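Local coordinates for anthranilate synthase component I (Streptococcus pneumoniae serotype 4, PDB 5KCK), which is an enzyme component of mixed alpha/beta architecture, built around large antiparallel beta sheets, at residues 260-270 with 354-364. Sequence-based numbering, arbitrary orientation.
Sequences LVSVKNGIVTT and AMDALKATLPA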
# COMPACT_ATOMS: atom_id res chain seq x y z
N LEU A 260 -20.56 -8.83 7.90
CA LEU A 260 -21.77 -9.58 8.23
C LEU A 260 -22.04 -10.66 7.19
O LEU A 260 -22.20 -11.83 7.52
CB LEU A 260 -22.98 -8.65 8.34
CG LEU A 260 -24.33 -9.37 8.52
CD1 LEU A 260 -24.54 -9.86 9.96
CD2 LEU A 260 -25.51 -8.51 8.08
N VAL A 261 -22.08 -10.27 5.92
CA VAL A 261 -22.40 -11.18 4.83
C VAL A 261 -22.08 -10.49 3.52
O VAL A 261 -22.18 -9.26 3.42
CB VAL A 261 -23.88 -11.61 4.87
CG1 VAL A 261 -24.79 -10.44 4.48
CG2 VAL A 261 -24.12 -12.82 3.98
N SER A 262 -21.66 -11.26 2.53
CA SER A 262 -21.49 -10.73 1.19
C SER A 262 -22.10 -11.70 0.19
O SER A 262 -22.21 -12.91 0.44
CB SER A 262 -20.03 -10.49 0.86
OG SER A 262 -19.34 -11.71 0.68
N VAL A 263 -22.52 -11.16 -0.94
CA VAL A 263 -23.02 -11.95 -2.06
C VAL A 263 -22.26 -11.51 -3.29
O VAL A 263 -22.21 -10.32 -3.60
CB VAL A 263 -24.53 -11.77 -2.26
CG1 VAL A 263 -25.01 -12.69 -3.38
CG2 VAL A 263 -25.26 -12.00 -0.97
N LYS A 264 -21.68 -12.48 -4.00
CA LYS A 264 -20.83 -12.19 -5.15
C LYS A 264 -21.03 -13.29 -6.18
O LYS A 264 -20.71 -14.45 -5.92
CB LYS A 264 -19.37 -12.09 -4.72
CG LYS A 264 -18.37 -12.18 -5.86
CD LYS A 264 -18.03 -10.81 -6.42
CE LYS A 264 -16.82 -10.90 -7.34
NZ LYS A 264 -15.67 -11.60 -6.68
N ASN A 265 -21.59 -12.91 -7.33
CA ASN A 265 -21.89 -13.84 -8.43
C ASN A 265 -22.62 -15.09 -7.93
O ASN A 265 -22.24 -16.22 -8.23
CB ASN A 265 -20.62 -14.22 -9.19
CG ASN A 265 -19.98 -13.03 -9.89
OD1 ASN A 265 -20.67 -12.07 -10.27
ND2 ASN A 265 -18.67 -13.08 -10.07
N GLY A 266 -23.69 -14.87 -7.17
CA GLY A 266 -24.51 -15.95 -6.67
C GLY A 266 -23.93 -16.73 -5.51
O GLY A 266 -24.59 -17.67 -5.03
N ILE A 267 -22.73 -16.39 -5.05
CA ILE A 267 -22.10 -17.04 -3.90
C ILE A 267 -22.32 -16.17 -2.66
O ILE A 267 -22.02 -14.97 -2.67
CB ILE A 267 -20.60 -17.27 -4.15
CG1 ILE A 267 -20.37 -17.93 -5.52
CG2 ILE A 267 -19.96 -18.07 -3.02
CD1 ILE A 267 -21.12 -19.25 -5.70
N VAL A 268 -22.84 -16.78 -1.59
CA VAL A 268 -22.98 -16.13 -0.29
C VAL A 268 -21.80 -16.52 0.58
O VAL A 268 -21.45 -17.70 0.69
CB VAL A 268 -24.31 -16.52 0.39
CG1 VAL A 268 -24.53 -15.71 1.65
CG2 VAL A 268 -25.45 -16.33 -0.57
N THR A 269 -21.17 -15.53 1.22
CA THR A 269 -19.99 -15.76 2.04
C THR A 269 -20.17 -15.12 3.41
O THR A 269 -20.63 -13.98 3.51
CB THR A 269 -18.73 -15.17 1.38
OG1 THR A 269 -18.52 -15.79 0.10
CG2 THR A 269 -17.49 -15.38 2.26
N THR A 270 -19.81 -15.84 4.47
CA THR A 270 -19.62 -15.25 5.78
C THR A 270 -18.20 -15.50 6.24
O THR A 270 -17.51 -16.41 5.76
CB THR A 270 -20.60 -15.80 6.84
OG1 THR A 270 -20.40 -17.21 7.01
CG2 THR A 270 -22.05 -15.52 6.46
N ALA A 354 -29.80 -11.23 -2.71
CA ALA A 354 -29.00 -10.75 -1.60
C ALA A 354 -29.85 -10.36 -0.40
O ALA A 354 -29.37 -10.42 0.74
CB ALA A 354 -28.14 -9.56 -2.03
N MSE A 355 -31.11 -9.95 -0.62
CA MSE A 355 -31.99 -9.61 0.51
C MSE A 355 -32.21 -10.81 1.43
O MSE A 355 -32.26 -10.66 2.65
CB MSE A 355 -33.33 -9.08 0.01
CG MSE A 355 -33.19 -7.87 -0.90
SE MSE A 355 -32.45 -6.30 0.01
CE MSE A 355 -30.51 -6.64 -0.15
N ASP A 356 -32.37 -11.99 0.83
CA ASP A 356 -32.49 -13.20 1.62
C ASP A 356 -31.21 -13.50 2.38
O ASP A 356 -31.26 -13.98 3.52
CB ASP A 356 -32.90 -14.37 0.72
CG ASP A 356 -34.18 -14.06 -0.06
OD1 ASP A 356 -35.25 -13.99 0.58
OD2 ASP A 356 -34.11 -13.86 -1.30
N ALA A 357 -30.05 -13.19 1.80
CA ALA A 357 -28.79 -13.32 2.53
C ALA A 357 -28.76 -12.37 3.71
O ALA A 357 -28.28 -12.73 4.80
CB ALA A 357 -27.61 -13.06 1.60
N LEU A 358 -29.26 -11.15 3.52
CA LEU A 358 -29.29 -10.18 4.60
C LEU A 358 -30.23 -10.63 5.70
O LEU A 358 -29.88 -10.61 6.88
CB LEU A 358 -29.69 -8.81 4.05
CG LEU A 358 -30.05 -7.75 5.08
CD1 LEU A 358 -28.87 -7.54 5.99
CD2 LEU A 358 -30.41 -6.46 4.38
N LYS A 359 -31.44 -11.05 5.33
CA LYS A 359 -32.40 -11.48 6.34
C LYS A 359 -31.93 -12.75 7.04
O LYS A 359 -32.28 -12.96 8.21
CB LYS A 359 -33.77 -11.68 5.71
CG LYS A 359 -34.39 -10.37 5.25
CD LYS A 359 -35.87 -10.49 5.02
CE LYS A 359 -36.18 -11.07 3.67
NZ LYS A 359 -37.64 -11.22 3.50
N ALA A 360 -31.14 -13.59 6.37
CA ALA A 360 -30.68 -14.82 7.00
C ALA A 360 -29.60 -14.59 8.05
O ALA A 360 -29.41 -15.46 8.90
CB ALA A 360 -30.15 -15.80 5.94
N THR A 361 -28.90 -13.45 8.00
CA THR A 361 -27.76 -13.21 8.88
C THR A 361 -27.93 -12.07 9.86
O THR A 361 -27.18 -12.00 10.84
CB THR A 361 -26.49 -12.92 8.04
OG1 THR A 361 -26.75 -11.83 7.15
CG2 THR A 361 -26.08 -14.14 7.23
N LEU A 362 -28.88 -11.16 9.64
CA LEU A 362 -28.99 -9.96 10.47
C LEU A 362 -29.81 -10.27 11.72
O LEU A 362 -30.92 -10.78 11.61
CB LEU A 362 -29.65 -8.83 9.68
CG LEU A 362 -29.93 -7.51 10.40
CD1 LEU A 362 -28.66 -6.73 10.54
CD2 LEU A 362 -30.97 -6.72 9.64
N PRO A 363 -29.31 -9.95 12.92
CA PRO A 363 -27.97 -9.39 13.16
C PRO A 363 -26.98 -10.49 13.49
O PRO A 363 -27.39 -11.60 13.85
CB PRO A 363 -28.19 -8.49 14.36
CG PRO A 363 -29.22 -9.25 15.16
CD PRO A 363 -30.12 -9.96 14.15
N ALA A 364 -25.70 -10.18 13.38
CA ALA A 364 -24.66 -11.17 13.62
C ALA A 364 -24.76 -11.78 15.02
O ALA A 364 -25.12 -11.10 15.99
CB ALA A 364 -23.29 -10.52 13.44
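Helix 354-361 packs against one face of the beta hairpin 260-270, which lies between strands 403-407 and 338-347 in a large antiparallel sheet, meeting it through L260, V261, V263 and V268. Strand 260-264 and the helix run nearly antiparallel, at 164°, their axes 8.5 Å apart. At the helix start, V263 CG2 lies 3.6 Å from A357 CB and 3.9 Å from A354 CB; V268 CG1, from the other arm of the hairpin, touches the same A357 methyl. Further along, T361 meets V261 with both branches: its CG2 faces V261 CG2, while OG1 lies 3.6 Å from V261 CG1. Chi1 of 55° sets OG1 between the backbone N and carbonyl carbon of T361, from where it donates to A357 O at 2.9 Å. L260 and V261 form a classic beta bulge opposite L405, and both turn their side chains to the helix. L260 lies over T361, CD1 3.5 Å from T361 O and CD2 3.7 Å from T361 OG1; CD1 also reaches A364 CB, and L260 crosses L358 at about a right angle. The contact is van der Waals packing, mainly of methyls, with no hydrogen bond across it, and the buried T361 hydroxyl is satisfied within its own segment.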